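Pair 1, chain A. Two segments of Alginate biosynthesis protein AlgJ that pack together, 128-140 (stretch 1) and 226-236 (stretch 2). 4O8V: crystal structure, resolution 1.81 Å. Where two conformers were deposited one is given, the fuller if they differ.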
# COMPACT_ATOMS: atom_id res chain seq x y z
N ALA A 128 -9.75 -0.71 2.51
CA ALA A 128 -8.85 -1.77 2.07
C ALA A 128 -9.62 -2.85 1.30
O ALA A 128 -9.12 -3.46 0.36
CB ALA A 128 -8.11 -2.36 3.28
N GLU A 129 -10.87 -3.06 1.66
CA GLU A 129 -11.68 -4.08 1.03
C GLU A 129 -12.02 -3.65 -0.41
O GLU A 129 -12.00 -4.48 -1.33
CB GLU A 129 -12.94 -4.33 1.86
CG GLU A 129 -13.90 -5.34 1.27
CD GLU A 129 -15.16 -5.46 2.11
OE1 GLU A 129 -16.04 -4.59 2.00
OE2 GLU A 129 -15.24 -6.42 2.91
N VAL A 130 -12.34 -2.37 -0.59
CA VAL A 130 -12.56 -1.81 -1.92
C VAL A 130 -11.32 -2.00 -2.80
O VAL A 130 -11.43 -2.45 -3.96
CB VAL A 130 -12.93 -0.31 -1.83
CG1 VAL A 130 -12.92 0.33 -3.21
CG2 VAL A 130 -14.29 -0.17 -1.17
N ALA A 131 -10.14 -1.72 -2.24
CA ALA A 131 -8.88 -1.91 -2.96
C ALA A 131 -8.69 -3.38 -3.33
O ALA A 131 -8.38 -3.72 -4.48
CB ALA A 131 -7.69 -1.39 -2.14
N ALA A 132 -8.90 -4.28 -2.37
CA ALA A 132 -8.79 -5.72 -2.66
C ALA A 132 -9.76 -6.16 -3.75
O ALA A 132 -9.41 -7.00 -4.60
CB ALA A 132 -9.03 -6.55 -1.40
N GLN A 133 -10.97 -5.62 -3.75
CA GLN A 133 -11.91 -6.01 -4.78
C GLN A 133 -11.47 -5.53 -6.17
O GLN A 133 -11.65 -6.26 -7.16
CB GLN A 133 -13.33 -5.51 -4.46
CG GLN A 133 -14.04 -6.44 -3.50
CD GLN A 133 -15.26 -5.83 -2.85
OE1 GLN A 133 -15.41 -4.60 -2.81
NE2 GLN A 133 -16.13 -6.68 -2.32
N ALA A 134 -10.95 -4.31 -6.24
CA ALA A 134 -10.46 -3.78 -7.51
C ALA A 134 -9.30 -4.64 -8.01
O ALA A 134 -9.21 -4.94 -9.20
CB ALA A 134 -9.99 -2.32 -7.37
N LEU A 135 -8.40 -5.00 -7.11
CA LEU A 135 -7.26 -5.82 -7.50
C LEU A 135 -7.73 -7.20 -7.97
O LEU A 135 -7.26 -7.72 -9.00
CB LEU A 135 -6.25 -5.91 -6.34
CG LEU A 135 -5.53 -4.62 -5.97
CD1 LEU A 135 -4.83 -4.74 -4.60
CD2 LEU A 135 -4.51 -4.28 -7.06
N ALA A 136 -8.69 -7.80 -7.28
CA ALA A 136 -9.21 -9.11 -7.67
C ALA A 136 -9.90 -9.08 -9.04
O ALA A 136 -9.79 -10.04 -9.80
CB ALA A 136 -10.16 -9.65 -6.61
N GLU A 137 -10.63 -8.00 -9.34
CA GLU A 137 -11.25 -7.86 -10.65
C GLU A 137 -10.18 -7.89 -11.74
O GLU A 137 -10.31 -8.59 -12.75
CB GLU A 137 -12.06 -6.56 -10.76
CG GLU A 137 -12.86 -6.47 -12.06
CD GLU A 137 -13.55 -5.12 -12.27
OE1 GLU A 137 -13.71 -4.35 -11.29
OE2 GLU A 137 -13.92 -4.83 -13.43
N ALA A 138 -9.11 -7.12 -11.51
CA ALA A 138 -8.03 -7.03 -12.48
C ALA A 138 -7.34 -8.38 -12.65
O ALA A 138 -7.08 -8.80 -13.77
CB ALA A 138 -7.04 -5.96 -12.06
N VAL A 139 -7.07 -9.06 -11.54
CA VAL A 139 -6.46 -10.38 -11.59
C VAL A 139 -7.32 -11.36 -12.39
O VAL A 139 -6.80 -12.11 -13.23
CB VAL A 139 -6.21 -10.93 -10.16
CG1 VAL A 139 -5.93 -12.45 -10.17
CG2 VAL A 139 -5.07 -10.19 -9.50
N SER A 140 -8.64 -11.35 -12.16
CA SER A 140 -9.55 -12.20 -12.91
C SER A 140 -9.57 -11.82 -14.39
O SER A 140 -9.56 -12.68 -15.26
CB SER A 140 -10.97 -12.11 -12.32
OG SER A 140 -11.91 -12.74 -13.15
N ASN A 226 -7.26 -5.42 7.77
CA ASN A 226 -7.66 -6.72 7.20
C ASN A 226 -7.46 -6.80 5.69
O ASN A 226 -8.27 -7.42 4.99
CB ASN A 226 -9.14 -7.04 7.53
CG ASN A 226 -9.45 -8.54 7.41
OD1 ASN A 226 -8.68 -9.38 7.85
ND2 ASN A 226 -10.58 -8.86 6.78
N PHE A 227 -6.39 -6.18 5.17
CA PHE A 227 -6.16 -6.21 3.73
C PHE A 227 -5.85 -7.63 3.25
O PHE A 227 -6.33 -8.04 2.18
CB PHE A 227 -5.04 -5.25 3.35
CG PHE A 227 -4.85 -5.08 1.86
CD1 PHE A 227 -5.93 -4.87 1.02
CD2 PHE A 227 -3.56 -5.11 1.31
CE1 PHE A 227 -5.74 -4.69 -0.33
CE2 PHE A 227 -3.36 -4.92 -0.04
CZ PHE A 227 -4.45 -4.72 -0.87
N LEU A 228 -5.06 -8.38 4.02
CA LEU A 228 -4.80 -9.78 3.67
C LEU A 228 -6.09 -10.58 3.52
O LEU A 228 -6.30 -11.31 2.54
CB LEU A 228 -3.91 -10.46 4.72
CG LEU A 228 -3.54 -11.91 4.41
CD1 LEU A 228 -2.73 -11.95 3.14
CD2 LEU A 228 -2.75 -12.46 5.56
N GLY A 229 -6.96 -10.46 4.52
CA GLY A 229 -8.20 -11.22 4.51
C GLY A 229 -9.07 -10.79 3.34
O GLY A 229 -9.69 -11.62 2.67
N ALA A 230 -9.10 -9.48 3.09
CA ALA A 230 -9.94 -8.93 2.03
C ALA A 230 -9.48 -9.48 0.67
O ALA A 230 -10.30 -9.82 -0.19
CB ALA A 230 -9.92 -7.41 2.04
N LEU A 231 -8.17 -9.60 0.49
CA LEU A 231 -7.59 -10.20 -0.71
C LEU A 231 -7.92 -11.69 -0.85
O LEU A 231 -8.31 -12.13 -1.93
CB LEU A 231 -6.06 -10.02 -0.71
CG LEU A 231 -5.52 -8.65 -1.13
CD1 LEU A 231 -4.00 -8.53 -0.88
CD2 LEU A 231 -5.90 -8.38 -2.60
N GLN A 232 -7.74 -12.46 0.22
CA GLN A 232 -8.10 -13.87 0.22
C GLN A 232 -9.54 -14.05 -0.22
O GLN A 232 -9.84 -14.83 -1.12
CB GLN A 232 -7.91 -14.49 1.61
CG GLN A 232 -6.46 -14.64 2.03
CD GLN A 232 -6.33 -15.01 3.50
OE1 GLN A 232 -7.16 -14.61 4.32
NE2 GLN A 232 -5.29 -15.75 3.84
N GLN A 233 -10.44 -13.30 0.42
CA GLN A 233 -11.85 -13.39 0.08
C GLN A 233 -12.15 -12.97 -1.36
O GLN A 233 -12.89 -13.65 -2.06
CB GLN A 233 -12.68 -12.55 1.04
CG GLN A 233 -14.17 -12.66 0.75
CD GLN A 233 -15.00 -12.25 1.93
OE1 GLN A 233 -14.97 -12.90 2.97
NE2 GLN A 233 -15.74 -11.16 1.78
N ALA A 234 -11.56 -11.86 -1.81
CA ALA A 234 -11.89 -11.35 -3.14
C ALA A 234 -11.29 -12.25 -4.23
O ALA A 234 -11.96 -12.56 -5.23
CB ALA A 234 -11.42 -9.90 -3.29
N LEU A 235 -10.06 -12.71 -4.01
CA LEU A 235 -9.38 -13.58 -4.96
C LEU A 235 -9.86 -15.02 -4.92
O LEU A 235 -9.58 -15.80 -5.83
CB LEU A 235 -7.87 -13.57 -4.69
CG LEU A 235 -7.15 -12.24 -4.93
CD1 LEU A 235 -5.75 -12.31 -4.32
CD2 LEU A 235 -7.09 -11.97 -6.42
N ARG A 236 -10.61 -15.38 -3.87
CA ARG A 236 -10.94 -16.78 -3.62
C ARG A 236 -9.66 -17.63 -3.69
O ARG A 236 -9.56 -18.64 -4.42
CB ARG A 236 -12.00 -17.28 -4.60
CG ARG A 236 -13.26 -16.40 -4.59
CD ARG A 236 -14.34 -16.93 -5.49
NE ARG A 236 -15.24 -17.79 -4.73
CZ ARG A 236 -15.70 -18.95 -5.16
NH1 ARG A 236 -15.35 -19.41 -6.35
NH2 ARG A 236 -16.51 -19.66 -4.38

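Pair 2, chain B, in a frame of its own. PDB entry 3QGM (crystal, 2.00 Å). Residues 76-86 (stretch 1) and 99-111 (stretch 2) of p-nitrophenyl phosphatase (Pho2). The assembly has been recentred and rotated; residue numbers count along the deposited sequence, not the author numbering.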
# COMPACT_ATOMS: atom_id res chain seq x y z
N ALA B 76 -9.83 -7.23 18.29
CA ALA B 76 -8.57 -6.60 18.03
C ALA B 76 -8.62 -5.13 18.41
O ALA B 76 -7.62 -4.59 18.81
CB ALA B 76 -8.17 -6.77 16.50
N THR B 77 -9.76 -4.48 18.27
CA THR B 77 -9.83 -3.07 18.61
C THR B 77 -9.54 -2.89 20.11
O THR B 77 -8.66 -2.12 20.53
CB THR B 77 -11.22 -2.48 18.31
OG1 THR B 77 -12.23 -3.29 18.93
CG2 THR B 77 -11.48 -2.37 16.74
N TYR B 78 -10.25 -3.68 20.92
CA TYR B 78 -10.01 -3.65 22.39
C TYR B 78 -8.58 -4.13 22.75
O TYR B 78 -7.91 -3.56 23.64
CB TYR B 78 -11.09 -4.50 23.07
CG TYR B 78 -10.91 -4.83 24.53
CD1 TYR B 78 -11.45 -4.01 25.49
CD2 TYR B 78 -10.23 -5.99 24.95
CE1 TYR B 78 -11.35 -4.29 26.84
CE2 TYR B 78 -10.08 -6.28 26.35
CZ TYR B 78 -10.66 -5.40 27.27
OH TYR B 78 -10.61 -5.58 28.64
N ALA B 79 -8.11 -5.20 22.08
CA ALA B 79 -6.86 -5.80 22.47
C ALA B 79 -5.80 -4.73 22.23
O ALA B 79 -4.89 -4.54 23.05
CB ALA B 79 -6.55 -7.12 21.67
N THR B 80 -5.95 -4.00 21.12
CA THR B 80 -4.91 -3.08 20.70
C THR B 80 -4.82 -1.91 21.67
O THR B 80 -3.70 -1.50 22.06
CB THR B 80 -5.18 -2.56 19.26
OG1 THR B 80 -5.04 -3.65 18.34
CG2 THR B 80 -4.22 -1.41 18.93
N ALA B 81 -6.00 -1.40 22.05
CA ALA B 81 -6.12 -0.26 22.98
C ALA B 81 -5.54 -0.61 24.35
O ALA B 81 -4.71 0.12 24.88
CB ALA B 81 -7.62 0.21 23.12
N ARG B 82 -5.92 -1.76 24.89
CA ARG B 82 -5.37 -2.19 26.19
C ARG B 82 -3.86 -2.50 26.17
O ARG B 82 -3.16 -2.19 27.13
CB ARG B 82 -6.14 -3.42 26.70
CG ARG B 82 -7.60 -3.15 26.89
CD ARG B 82 -7.96 -2.16 27.97
NE ARG B 82 -9.35 -1.71 27.77
CZ ARG B 82 -10.14 -1.16 28.69
NH1 ARG B 82 -9.72 -1.00 29.97
NH2 ARG B 82 -11.39 -0.81 28.34
N PHE B 83 -3.37 -3.09 25.09
CA PHE B 83 -1.94 -3.27 24.90
C PHE B 83 -1.19 -1.91 25.04
O PHE B 83 -0.19 -1.80 25.72
CB PHE B 83 -1.66 -3.94 23.53
CG PHE B 83 -0.20 -4.14 23.25
CD1 PHE B 83 0.42 -5.33 23.57
CD2 PHE B 83 0.57 -3.10 22.74
CE1 PHE B 83 1.82 -5.49 23.38
CE2 PHE B 83 1.93 -3.24 22.52
CZ PHE B 83 2.57 -4.43 22.86
N ILE B 84 -1.67 -0.87 24.39
CA ILE B 84 -1.01 0.40 24.47
C ILE B 84 -1.06 1.01 25.88
O ILE B 84 -0.07 1.54 26.40
CB ILE B 84 -1.58 1.35 23.42
CG1 ILE B 84 -1.35 0.73 22.03
CG2 ILE B 84 -0.94 2.72 23.56
CD1 ILE B 84 -1.89 1.51 20.80
N ALA B 85 -2.25 0.97 26.46
CA ALA B 85 -2.55 1.59 27.74
C ALA B 85 -1.68 0.98 28.85
O ALA B 85 -1.20 1.70 29.77
CB ALA B 85 -4.01 1.37 28.04
N ARG B 86 -1.50 -0.34 28.80
CA ARG B 86 -0.61 -1.03 29.74
C ARG B 86 0.82 -0.59 29.58
O ARG B 86 1.53 -0.37 30.55
CB ARG B 86 -0.67 -2.52 29.52
CG ARG B 86 -1.93 -3.06 30.03
CD ARG B 86 -2.06 -4.46 29.67
NE ARG B 86 -3.42 -4.92 29.83
CZ ARG B 86 -3.86 -6.07 29.35
NH1 ARG B 86 -3.03 -6.86 28.66
NH2 ARG B 86 -5.11 -6.44 29.56
N GLU B 99 -14.57 4.36 13.86
CA GLU B 99 -15.08 4.79 15.17
C GLU B 99 -14.97 3.77 16.30
O GLU B 99 -14.77 4.14 17.43
CB GLU B 99 -16.53 5.29 15.05
CG GLU B 99 -16.58 6.33 14.03
CD GLU B 99 -17.61 7.35 14.25
OE1 GLU B 99 -18.75 6.99 14.60
OE2 GLU B 99 -17.25 8.52 14.03
N GLY B 100 -15.13 2.51 15.99
CA GLY B 100 -15.05 1.49 16.99
C GLY B 100 -13.65 1.30 17.54
O GLY B 100 -13.49 0.95 18.71
N LEU B 101 -12.62 1.54 16.72
CA LEU B 101 -11.27 1.53 17.24
C LEU B 101 -11.00 2.75 18.13
O LEU B 101 -10.46 2.61 19.25
CB LEU B 101 -10.26 1.47 16.12
CG LEU B 101 -8.80 1.51 16.54
CD1 LEU B 101 -8.43 0.44 17.60
CD2 LEU B 101 -7.93 1.35 15.26
N ILE B 102 -11.43 3.91 17.65
CA ILE B 102 -11.27 5.17 18.38
C ILE B 102 -11.95 5.01 19.74
O ILE B 102 -11.42 5.42 20.75
CB ILE B 102 -11.92 6.32 17.61
CG1 ILE B 102 -11.16 6.60 16.28
CG2 ILE B 102 -11.99 7.55 18.48
CD1 ILE B 102 -11.85 7.61 15.39
N GLU B 103 -13.15 4.45 19.73
CA GLU B 103 -13.90 4.19 20.96
C GLU B 103 -13.07 3.39 21.95
O GLU B 103 -13.02 3.76 23.13
CB GLU B 103 -15.21 3.47 20.69
CG GLU B 103 -16.16 3.46 21.87
CD GLU B 103 -17.60 3.78 21.53
OE1 GLU B 103 -18.13 3.36 20.49
OE2 GLU B 103 -18.18 4.51 22.33
N GLU B 104 -12.47 2.27 21.50
CA GLU B 104 -11.74 1.39 22.41
C GLU B 104 -10.48 2.09 22.87
O GLU B 104 -10.06 1.98 24.01
CB GLU B 104 -11.41 0.04 21.76
CG GLU B 104 -12.63 -0.85 21.50
CD GLU B 104 -13.29 -1.40 22.81
OE1 GLU B 104 -12.67 -1.28 23.88
OE2 GLU B 104 -14.39 -1.98 22.75
N LEU B 105 -9.88 2.87 21.99
CA LEU B 105 -8.74 3.68 22.39
C LEU B 105 -9.11 4.64 23.53
O LEU B 105 -8.38 4.74 24.50
CB LEU B 105 -8.16 4.43 21.21
CG LEU B 105 -7.41 3.61 20.16
CD1 LEU B 105 -7.21 4.52 19.01
CD2 LEU B 105 -6.02 3.01 20.65
N ARG B 106 -10.21 5.36 23.39
CA ARG B 106 -10.69 6.27 24.45
C ARG B 106 -11.10 5.52 25.68
O ARG B 106 -10.76 5.90 26.80
CB ARG B 106 -11.84 7.16 23.98
CG ARG B 106 -11.38 8.35 23.19
CD ARG B 106 -12.11 9.70 23.56
NE ARG B 106 -11.61 10.82 22.74
CZ ARG B 106 -11.92 10.95 21.47
NH1 ARG B 106 -12.70 10.04 20.92
NH2 ARG B 106 -11.48 11.96 20.76
N LEU B 107 -11.77 4.40 25.49
CA LEU B 107 -12.20 3.59 26.64
C LEU B 107 -11.03 3.05 27.46
O LEU B 107 -11.16 2.86 28.65
CB LEU B 107 -13.08 2.41 26.22
CG LEU B 107 -14.50 2.70 25.76
CD1 LEU B 107 -15.07 1.45 25.09
CD2 LEU B 107 -15.42 3.11 26.94
N ALA B 108 -9.88 2.84 26.83
CA ALA B 108 -8.68 2.42 27.57
C ALA B 108 -7.93 3.58 28.20
O ALA B 108 -6.84 3.38 28.73
CB ALA B 108 -7.76 1.59 26.68
N GLY B 109 -8.49 4.79 28.16
CA GLY B 109 -7.82 5.95 28.80
C GLY B 109 -6.80 6.67 27.91
O GLY B 109 -6.11 7.57 28.36
N LEU B 110 -6.69 6.27 26.63
CA LEU B 110 -5.74 6.92 25.72
C LEU B 110 -6.26 8.28 25.23
O LEU B 110 -7.45 8.54 25.24
CB LEU B 110 -5.38 6.03 24.55
CG LEU B 110 -4.84 4.64 24.97
CD1 LEU B 110 -4.73 3.61 23.82
CD2 LEU B 110 -3.51 4.77 25.80
N GLU B 111 -5.36 9.14 24.79
CA GLU B 111 -5.71 10.47 24.33
C GLU B 111 -5.50 10.56 22.82
O GLU B 111 -4.37 10.37 22.34
CB GLU B 111 -4.81 11.50 25.03
CG GLU B 111 -5.08 12.95 24.63
CD GLU B 111 -4.15 13.98 25.31
OE1 GLU B 111 -3.34 13.60 26.18
OE2 GLU B 111 -4.21 15.17 24.94
O HOH W 1 -10.48 -0.29 25.39
O HOH W 2 -13.85 -1.75 26.46

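The sharpest difference between the two pairs lies at one matched position, where Ala230(A) of pair 1 falls on Glu104(B) of pair 2. In pair 1 this site is a methyl pressed between the helices, with Ala230(A) CB 3.7 Å from Ala132(A) CB and 3.9 Å from Glu129(A) CA. In pair 2 it carries a carboxylate that brings water into the contact. Water 1 donates to both Glu104(B) O (2.7 Å) and Glu104(B) OE1 (2.8 Å) and accepts a weak bond from Arg82(B) NE (3.0 Å); water 2 donates to Glu104(B) OE1 (2.9 Å) and accepts a weak bond from Arg82(B) NH2 (3.2 Å). Neither pair has a direct hydrogen bond across the stretches.

The frame around this site is common to both. Two helices run in roughly the same direction, crossing at -36° in pair 1 and -34° in pair 2, with axes approaching to 8.4 and 8.2 Å, and 14 central residues superpose with an RMSD of 0.4 Å. Such close approach is accommodated by small residues: Ala132(A) matches Ala81(B), Ala136(A) matches Ala85(B), and Ala234(A) matches Ala108(B). Ala136(A) CB meets Ala234(A) CB at 3.6 Å, while Ala85(B) CB lies 4.0 Å from Ala108(B) CB. Ala81(B) CB comes within 3.1 Å of the carbonyl Glu104(B) O, a very tight fit.

Larger side chains fill the flank differently. Phe227(A) sits as a knob among Ala128(A), Ala131(A), Ala132(A) and Leu135(A), its ring edge meeting Leu135(A) CD1 at 3.7 Å from CZ. Its counterpart Leu101(B) is smaller, and faces Thr77(B) and not an alanine; Leu101(B) CD1 lies 3.9 Å from Thr77(B) O. The neighbouring leucines, Leu231(A) and Leu105(B), keep the same m,t rotamer and both reach the central alanine, with CD2 3.8 Å from Ala132(A) CB and 4.1 Å from Ala81(B) CB, respectively.

At Gln133(A), matched by Arg82(B), the longer side chain of pair 2 folds back: its CA-to-CB bond points away, yet Ala108(B) CB lies over one face of the guanidinium, 3.8 Å from Arg82(B) NE.

The backbones part at the C-terminal end of stretch 2. Pair 1 remains helical through Leu235(A), whose CD2 packs 3.8 Å from Ala136(A) CA and 4.0 Å from Val139(A) CG1. Pair 2 leaves the helix at Ala108(B), and the matched position is Gly109(B), with positive phi. Leu110(B), which has no counterpart, supplies the apolar cover, its CD2 3.8 Å from Ala85(B) CA and its CD1 3.9 Å from Ile84(B) CB.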